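Local coordinates for protein manganese-dependent ADP-ribose/CDP-alcohol diphosphatase (Danio rerio, PDB 2NXF) that probably hydrolyses ADP-ribose and CDP-alcohols such as CDP-choline at a dinuclear metal centre of the calcineurin-like phosphoesterase type, at residues Arg222-Ser227 against Ser257-Ile262; Pro230-Ala235 against Ala278-Leu283. One frame throughout, in Å; residues are numbered along the deposited sequence. Where two conformers were deposited one is given.

Contact 1: residues Arg222-Ser227 against Ser257-Ile262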
ATOM      1  N   ARG A 222     -10.158  -2.136 -17.240  1.00 23.70           N
ATOM      2  CA  ARG A 222     -10.307  -2.601 -15.857  1.00 24.58           C
ATOM      3  C   ARG A 222      -9.157  -2.022 -15.067  1.00 24.19           C
ATOM      4  O   ARG A 222      -7.991  -2.182 -15.442  1.00 24.90           O
ATOM      5  CB  ARG A 222     -10.228  -4.126 -15.778  1.00 25.15           C
ATOM      6  CG  ARG A 222     -11.171  -4.837 -16.720  1.00 27.68           C
ATOM      7  CD  ARG A 222     -12.561  -4.829 -16.190  1.00 31.00           C
ATOM      8  NE  ARG A 222     -13.494  -5.532 -17.079  1.00 32.98           N
ATOM      9  CZ  ARG A 222     -14.781  -5.700 -16.801  1.00 32.86           C
ATOM     10  NH1 ARG A 222     -15.268  -5.248 -15.648  1.00 33.24           N
ATOM     11  NH2 ARG A 222     -15.571  -6.330 -17.664  1.00 30.52           N
ATOM     12  N   VAL A 223      -9.486  -1.355 -13.965  1.00 23.76           N
ATOM     13  CA  VAL A 223      -8.478  -0.600 -13.216  1.00 23.04           C
ATOM     14  C   VAL A 223      -8.189  -1.222 -11.854  1.00 23.79           C
ATOM     15  O   VAL A 223      -9.111  -1.506 -11.081  1.00 24.03           O
ATOM     16  CB  VAL A 223      -8.901   0.868 -13.005  1.00 22.69           C
ATOM     17  CG1 VAL A 223      -7.756   1.671 -12.347  1.00 23.20           C
ATOM     18  CG2 VAL A 223      -9.286   1.499 -14.349  1.00 23.32           C
ATOM     19  N   LEU A 224      -6.905  -1.418 -11.573  1.00 24.30           N
ATOM     20  CA  LEU A 224      -6.466  -1.901 -10.285  1.00 23.90           C
ATOM     21  C   LEU A 224      -5.781  -0.733  -9.594  1.00 24.56           C
ATOM     22  O   LEU A 224      -4.860  -0.124 -10.160  1.00 24.92           O
ATOM     23  CB  LEU A 224      -5.450  -3.038 -10.444  1.00 23.97           C
ATOM     24  CG  LEU A 224      -5.963  -4.338 -11.102  1.00 24.00           C
ATOM     25  CD1 LEU A 224      -5.975  -4.258 -12.653  1.00 23.48           C
ATOM     26  CD2 LEU A 224      -5.049  -5.466 -10.669  1.00 27.09           C
ATOM     27  N   ILE A 225      -6.178  -0.479  -8.349  1.00 24.27           N
ATOM     28  CA  ILE A 225      -5.704   0.679  -7.592  1.00 24.54           C
ATOM     29  C   ILE A 225      -4.960   0.183  -6.373  1.00 25.02           C
ATOM     30  O   ILE A 225      -5.441  -0.736  -5.691  1.00 25.76           O
ATOM     31  CB  ILE A 225      -6.895   1.561  -7.188  1.00 24.09           C
ATOM     32  CG1 ILE A 225      -7.650   2.010  -8.457  1.00 25.17           C
ATOM     33  CG2 ILE A 225      -6.438   2.808  -6.385  1.00 25.38           C
ATOM     34  CD1 ILE A 225      -8.990   2.626  -8.142  1.00 29.87           C
ATOM     35  N   PHE A 226      -3.798   0.778  -6.111  1.00 24.45           N
ATOM     36  CA  PHE A 226      -2.911   0.314  -5.045  1.00 25.14           C
ATOM     37  C   PHE A 226      -2.651   1.479  -4.109  1.00 25.35           C
ATOM     38  O   PHE A 226      -2.386   2.597  -4.567  1.00 26.26           O
ATOM     39  CB  PHE A 226      -1.576  -0.159  -5.625  1.00 25.37           C
ATOM     40  CG  PHE A 226      -1.708  -1.308  -6.590  1.00 24.43           C
ATOM     41  CD1 PHE A 226      -1.625  -2.618  -6.152  1.00 25.98           C
ATOM     42  CD2 PHE A 226      -1.943  -1.066  -7.957  1.00 25.76           C
ATOM     43  CE1 PHE A 226      -1.746  -3.681  -7.062  1.00 25.30           C
ATOM     44  CE2 PHE A 226      -2.071  -2.134  -8.856  1.00 25.91           C
ATOM     45  CZ  PHE A 226      -1.971  -3.431  -8.407  1.00 27.05           C
ATOM     46  N   SER A 227      -2.734   1.226  -2.807  1.00 24.42           N
ATOM     47  CA  SER A 227      -2.557   2.284  -1.805  1.00 24.21           C
ATOM     48  C   SER A 227      -1.946   1.646  -0.562  1.00 24.68           C
ATOM     49  O   SER A 227      -2.270   0.504  -0.260  1.00 24.51           O
ATOM     50  CB  SER A 227      -3.936   2.863  -1.476  1.00 24.91           C
ATOM     51  OG  SER A 227      -3.925   3.661  -0.290  1.00 25.85           O
ATOM     52  N   SER A 257     -15.233   1.023 -14.099  1.00 24.33           N
ATOM     53  CA  SER A 257     -13.909   0.517 -14.478  1.00 24.21           C
ATOM     54  C   SER A 257     -13.093  -0.028 -13.308  1.00 23.70           C
ATOM     55  O   SER A 257     -12.123  -0.747 -13.517  1.00 24.25           O
ATOM     56  CB  SER A 257     -13.088   1.593 -15.198  1.00 24.26           C
ATOM     57  OG  SER A 257     -12.949   2.730 -14.378  1.00 23.74           O
ATOM     58  N   VAL A 258     -13.465   0.318 -12.075  1.00 23.75           N
ATOM     59  CA  VAL A 258     -12.712  -0.145 -10.914  1.00 23.87           C
ATOM     60  C   VAL A 258     -12.875  -1.668 -10.760  1.00 24.29           C
ATOM     61  O   VAL A 258     -13.996  -2.178 -10.642  1.00 24.71           O
ATOM     62  CB  VAL A 258     -13.184   0.550  -9.633  1.00 23.04           C
ATOM     63  CG1 VAL A 258     -12.422   0.007  -8.413  1.00 23.52           C
ATOM     64  CG2 VAL A 258     -13.054   2.093  -9.767  1.00 23.39           C
ATOM     65  N   LEU A 259     -11.745  -2.369 -10.769  1.00 23.90           N
ATOM     66  CA  LEU A 259     -11.747  -3.811 -10.589  1.00 24.71           C
ATOM     67  C   LEU A 259     -11.499  -4.105  -9.122  1.00 24.85           C
ATOM     68  O   LEU A 259     -12.295  -4.788  -8.471  1.00 25.20           O
ATOM     69  CB  LEU A 259     -10.698  -4.479 -11.485  1.00 25.02           C
ATOM     70  CG  LEU A 259     -10.513  -5.994 -11.309  1.00 24.80           C
ATOM     71  CD1 LEU A 259     -11.797  -6.790 -11.585  1.00 25.78           C
ATOM     72  CD2 LEU A 259      -9.346  -6.462 -12.179  1.00 25.34           C
ATOM     73  N   CYS A 260     -10.405  -3.560  -8.592  1.00 24.91           N
ATOM     74  CA  CYS A 260     -10.082  -3.806  -7.189  1.00 24.63           C
ATOM     75  C   CYS A 260      -9.241  -2.684  -6.616  1.00 24.64           C
ATOM     76  O   CYS A 260      -8.599  -1.917  -7.352  1.00 25.79           O
ATOM     77  CB  CYS A 260      -9.365  -5.142  -7.041  1.00 25.50           C
ATOM     78  SG  CYS A 260      -7.837  -5.272  -8.001  1.00 28.51           S
ATOM     79  N   PHE A 261      -9.261  -2.604  -5.290  1.00 23.81           N
ATOM     80  CA  PHE A 261      -8.485  -1.651  -4.543  1.00 23.88           C
ATOM     81  C   PHE A 261      -7.651  -2.483  -3.582  1.00 24.46           C
ATOM     82  O   PHE A 261      -8.198  -3.220  -2.762  1.00 24.59           O
ATOM     83  CB  PHE A 261      -9.429  -0.721  -3.785  1.00 24.09           C
ATOM     84  CG  PHE A 261      -8.727   0.414  -3.105  1.00 24.07           C
ATOM     85  CD1 PHE A 261      -8.652   1.668  -3.715  1.00 25.74           C
ATOM     86  CD2 PHE A 261      -8.107   0.214  -1.871  1.00 24.53           C
ATOM     87  CE1 PHE A 261      -7.973   2.735  -3.074  1.00 25.43           C
ATOM     88  CE2 PHE A 261      -7.442   1.266  -1.222  1.00 25.75           C
ATOM     89  CZ  PHE A 261      -7.367   2.523  -1.832  1.00 26.55           C
ATOM     90  N   ILE A 262      -6.335  -2.407  -3.733  1.00 24.05           N
ATOM     91  CA  ILE A 262      -5.425  -3.314  -3.003  1.00 24.14           C
ATOM     92  C   ILE A 262      -4.555  -2.484  -2.081  1.00 24.76           C
ATOM     93  O   ILE A 262      -3.954  -1.484  -2.506  1.00 24.73           O
ATOM     94  CB  ILE A 262      -4.547  -4.137  -4.005  1.00 24.27           C
ATOM     95  CG1 ILE A 262      -5.442  -5.049  -4.860  1.00 23.47           C
ATOM     96  CG2 ILE A 262      -3.527  -4.996  -3.267  1.00 24.46           C
ATOM     97  CD1 ILE A 262      -4.726  -5.683  -6.072  1.00 25.85           C
TER
HETATM   98  O   HOH W   1     -14.007  -3.589 -13.560  1.00 34.27           O
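Ile225 and Phe261 meet through branches set by their first torsions. In Ile225, CG1 stands anti to the carbonyl carbon (chi1 -58°), which leaves CG2 anti to the backbone N. Phe261 has CG anti to its own N (chi1 -173°). The two side chains slant across each other, and CG2 of Ile225 lies 3.7 Å from CE1 of Phe261. The far end of the same ring reaches Ser227, whose CB is 3.5 Å from Phe261 CZ. Leu252 of helix 245-253 packs on both Ile225 and Phe261. On the other face of the sheet, Phe226 and Ile262 run alongside each other. There the ring atom CE1 of Phe226 is 3.7 Å from CD1 of Ile262. Leu224 adds its CG, which rests 3.7 Å from SG of Cys260.

Between these two layers of side chains the strands run parallel and share a ladder of backbone bonds. Val223 N binds Ser257 O, Ile225 N binds Cys260 O, and Ser227 N binds Ile262 O. The ladder is disturbed by a beta bulge at Leu259. Val223 O takes Leu259 N at 2.8 Å and, weakly, Cys260 N at 3.5 Å. Beyond the bulge Ile262 N binds Ile225 O at 2.7 Å. At the other end, the guanidinium of Arg222 holds a water at its edge through NH1, while NH2 binds Ser322 O.

The pairing closes the beta-alpha-beta unit of strand 222-227, helix 245-253 and strand 258-263, and Ser227 leads directly to the zinc ligand His228. Backbone polar groups pair between two apolar layers, apart from the shift at the bulge, as suits buried strands.

Contact 2: residues Pro230-Ala235 against Ala278-Leu283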
ATOM      1  N   PRO A 230      -5.863   1.011   3.374  1.00 23.48           N
ATOM      2  CA  PRO A 230      -7.204   0.591   2.934  1.00 23.89           C
ATOM      3  C   PRO A 230      -8.221   1.725   3.099  1.00 23.71           C
ATOM      4  O   PRO A 230      -8.005   2.661   3.892  1.00 23.85           O
ATOM      5  CB  PRO A 230      -7.541  -0.568   3.882  1.00 23.58           C
ATOM      6  CG  PRO A 230      -6.747  -0.299   5.120  1.00 25.16           C
ATOM      7  CD  PRO A 230      -5.449   0.321   4.610  1.00 23.45           C
ATOM      8  N   VAL A 231      -9.318   1.628   2.349  1.00 23.63           N
ATOM      9  CA  VAL A 231     -10.375   2.646   2.428  1.00 23.17           C
ATOM     10  C   VAL A 231     -11.765   2.080   2.728  1.00 23.44           C
ATOM     11  O   VAL A 231     -12.676   2.836   3.060  1.00 22.96           O
ATOM     12  CB  VAL A 231     -10.432   3.542   1.161  1.00 23.05           C
ATOM     13  CG1 VAL A 231      -9.100   4.318   0.951  1.00 24.27           C
ATOM     14  CG2 VAL A 231     -10.806   2.694  -0.093  1.00 23.46           C
ATOM     15  N   HIS A 232     -11.946   0.761   2.642  1.00 23.60           N
ATOM     16  CA  HIS A 232     -13.286   0.207   2.914  1.00 23.96           C
ATOM     17  C   HIS A 232     -13.322  -0.423   4.308  1.00 24.21           C
ATOM     18  O   HIS A 232     -12.536  -1.318   4.597  1.00 23.33           O
ATOM     19  CB  HIS A 232     -13.696  -0.817   1.850  1.00 24.46           C
ATOM     20  CG  HIS A 232     -15.178  -1.022   1.774  1.00 25.32           C
ATOM     21  ND1 HIS A 232     -15.938  -1.370   2.873  1.00 28.38           N
ATOM     22  CD2 HIS A 232     -16.040  -0.909   0.737  1.00 26.48           C
ATOM     23  CE1 HIS A 232     -17.208  -1.461   2.511  1.00 28.33           C
ATOM     24  NE2 HIS A 232     -17.297  -1.185   1.220  1.00 26.77           N
ATOM     25  N   PRO A 233     -14.233   0.055   5.182  1.00 24.58           N
ATOM     26  CA  PRO A 233     -14.318  -0.500   6.530  1.00 24.82           C
ATOM     27  C   PRO A 233     -14.523  -2.023   6.623  1.00 25.34           C
ATOM     28  O   PRO A 233     -14.207  -2.609   7.664  1.00 25.86           O
ATOM     29  CB  PRO A 233     -15.527   0.236   7.143  1.00 25.27           C
ATOM     30  CG  PRO A 233     -15.629   1.484   6.384  1.00 26.24           C
ATOM     31  CD  PRO A 233     -15.197   1.159   4.982  1.00 25.06           C
ATOM     32  N   CYS A 234     -15.065  -2.651   5.570  0.60 25.69           N
ATOM     33  CA  CYS A 234     -15.239  -4.123   5.556  0.60 26.72           C
ATOM     34  C   CYS A 234     -13.934  -4.869   5.315  0.60 25.83           C
ATOM     35  O   CYS A 234     -13.859  -6.081   5.539  0.60 25.13           O
ATOM     36  CB  CYS A 234     -16.278  -4.595   4.521  0.60 27.21           C
ATOM     37  SG  CYS A 234     -16.123  -3.955   2.823  0.60 33.83           S
ATOM     38  N   ALA A 235     -12.918  -4.144   4.857  1.00 25.07           N
ATOM     39  CA  ALA A 235     -11.664  -4.762   4.413  1.00 24.77           C
ATOM     40  C   ALA A 235     -10.483  -4.555   5.345  1.00 25.30           C
ATOM     41  O   ALA A 235      -9.386  -5.037   5.059  1.00 25.69           O
ATOM     42  CB  ALA A 235     -11.304  -4.277   2.987  1.00 25.12           C
ATOM     43  N   ALA A 278     -16.943  -3.657  -6.758  1.00 30.63           N
ATOM     44  CA  ALA A 278     -15.492  -3.511  -6.647  1.00 29.67           C
ATOM     45  C   ALA A 278     -14.978  -4.346  -5.484  1.00 28.54           C
ATOM     46  O   ALA A 278     -15.582  -4.379  -4.423  1.00 28.44           O
ATOM     47  CB  ALA A 278     -15.111  -2.070  -6.460  1.00 29.99           C
ATOM     48  N   GLN A 279     -13.865  -5.025  -5.706  1.00 26.68           N
ATOM     49  CA  GLN A 279     -13.259  -5.853  -4.678  1.00 25.27           C
ATOM     50  C   GLN A 279     -12.211  -5.051  -3.919  1.00 24.94           C
ATOM     51  O   GLN A 279     -11.356  -4.421  -4.537  1.00 24.85           O
ATOM     52  CB  GLN A 279     -12.608  -7.058  -5.355  1.00 25.55           C
ATOM     53  CG  GLN A 279     -11.802  -7.930  -4.456  1.00 27.30           C
ATOM     54  CD  GLN A 279     -12.670  -8.894  -3.694  1.00 29.84           C
ATOM     55  OE1 GLN A 279     -13.438  -9.659  -4.297  1.00 29.56           O
ATOM     56  NE2 GLN A 279     -12.556  -8.880  -2.359  1.00 29.71           N
ATOM     57  N   HIS A 280     -12.272  -5.083  -2.588  1.00 23.50           N
ATOM     58  CA  HIS A 280     -11.203  -4.520  -1.757  1.00 23.96           C
ATOM     59  C   HIS A 280     -10.391  -5.644  -1.171  1.00 24.11           C
ATOM     60  O   HIS A 280     -10.954  -6.617  -0.651  1.00 24.36           O
ATOM     61  CB  HIS A 280     -11.793  -3.620  -0.670  1.00 23.96           C
ATOM     62  CG  HIS A 280     -12.414  -2.382  -1.238  1.00 24.19           C
ATOM     63  ND1 HIS A 280     -11.781  -1.163  -1.208  1.00 24.97           N
ATOM     64  CD2 HIS A 280     -13.557  -2.202  -1.949  1.00 25.60           C
ATOM     65  CE1 HIS A 280     -12.523  -0.270  -1.843  1.00 25.15           C
ATOM     66  NE2 HIS A 280     -13.612  -0.872  -2.294  1.00 26.46           N
ATOM     67  N   ILE A 281      -9.070  -5.526  -1.301  1.00 23.92           N
ATOM     68  CA  ILE A 281      -8.161  -6.541  -0.785  1.00 24.41           C
ATOM     69  C   ILE A 281      -7.116  -5.850   0.081  1.00 24.33           C
ATOM     70  O   ILE A 281      -6.433  -4.924  -0.369  1.00 24.39           O
ATOM     71  CB  ILE A 281      -7.429  -7.295  -1.925  1.00 23.45           C
ATOM     72  CG1 ILE A 281      -8.437  -7.890  -2.920  1.00 25.38           C
ATOM     73  CG2 ILE A 281      -6.495  -8.388  -1.360  1.00 26.79           C
ATOM     74  CD1 ILE A 281      -7.798  -8.285  -4.257  1.00 26.80           C
ATOM     75  N   THR A 282      -7.004  -6.287   1.332  1.00 23.19           N
ATOM     76  CA  THR A 282      -5.941  -5.808   2.205  1.00 23.75           C
ATOM     77  C   THR A 282      -5.010  -6.983   2.468  1.00 24.58           C
ATOM     78  O   THR A 282      -5.405  -7.955   3.086  1.00 25.47           O
ATOM     79  CB  THR A 282      -6.502  -5.241   3.530  1.00 24.48           C
ATOM     80  OG1 THR A 282      -7.474  -4.231   3.232  1.00 24.73           O
ATOM     81  CG2 THR A 282      -5.364  -4.625   4.412  1.00 25.19           C
ATOM     82  N   LEU A 283      -3.792  -6.891   1.948  1.00 24.83           N
ATOM     83  CA  LEU A 283      -2.853  -7.996   2.034  1.00 25.23           C
ATOM     84  C   LEU A 283      -2.287  -8.165   3.429  1.00 24.98           C
ATOM     85  O   LEU A 283      -1.878  -7.186   4.071  1.00 24.55           O
ATOM     86  CB  LEU A 283      -1.693  -7.769   1.060  1.00 26.00           C
ATOM     87  CG  LEU A 283      -2.029  -7.863  -0.423  1.00 29.36           C
ATOM     88  CD1 LEU A 283      -0.828  -7.370  -1.223  1.00 31.49           C
ATOM     89  CD2 LEU A 283      -2.393  -9.319  -0.796  1.00 31.00           C
TER
HETATM   90  O   HOH W   2     -10.023  -0.794   1.013  1.00 14.19           O
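His280 meets the loop 230-235 along its whole side chain. Its CB starts against Ala235, with the two CB atoms 3.7 Å apart. CG stands anti to the carbonyl carbon (chi1 -68°) and is 3.7 Å from His232 CB. That CB sits over one face of the ring, offset toward the rim, and makes a CH-pi contact 3.7 Å from the ring centroid. ND1 is near the same CB and also joins a water at 2.9 Å, which accepts from Val231 N. CE1 meets CG2 of Val231 at 3.8 Å, and this methyl lies at the edge of the ring near its plane. On the other branch, CD2 and the tip atom NE2 are both 3.9 Å from His232 CD2. The imidazole of His232 turns its edge to the face of His280, an edge-to-face pair with planes at 63°.

The His232 ring is held by two further partners. Its ND1 accepts from Cys234 N in the ring plane, and its NE2 binds Asp274. A direct hydrogen bond also crosses the contact: Thr282 OG1 donates to Ala235 O at 2.8 Å, from above the carbonyl plane. Pro230 CB packs on the same OG1.

The loop folds as a type I beta turn from His232 to Ala235, closed by Ala235 N to His232 O. Cys234 in this turn forms a disulfide with Cys272 of strand 270-273. The contact thus lays a disulfide-linked turn on strand 279-282. This loop follows the zinc ligand His228, and Pro230 neighbours the zinc ligand His265, so the contact lies beside the dimetal site typical of calcineurin-like phosphoesterases.

Overall arrangement
Both contacts are buried and reach the same mixed sheet. Contact 1 pairs two adjacent strands within it. Contact 2 instead sets a loop without regular helix or strand on strand 279-282. The two meet at strand 258-263, which is next to 279-282. Phe261 is a main joint: its N and O probably bond to Gln279 O and Ile281 N, and its CB packs on ND1 of His280. Helix 245-253 touches side chains from both contacts. Their chemistry differs with place. Contact 1 relies on a backbone ladder and aliphatic and aromatic packing, while contact 2 uses imidazoles, a water and one hydroxyl bond in a turn that reaches toward the surface.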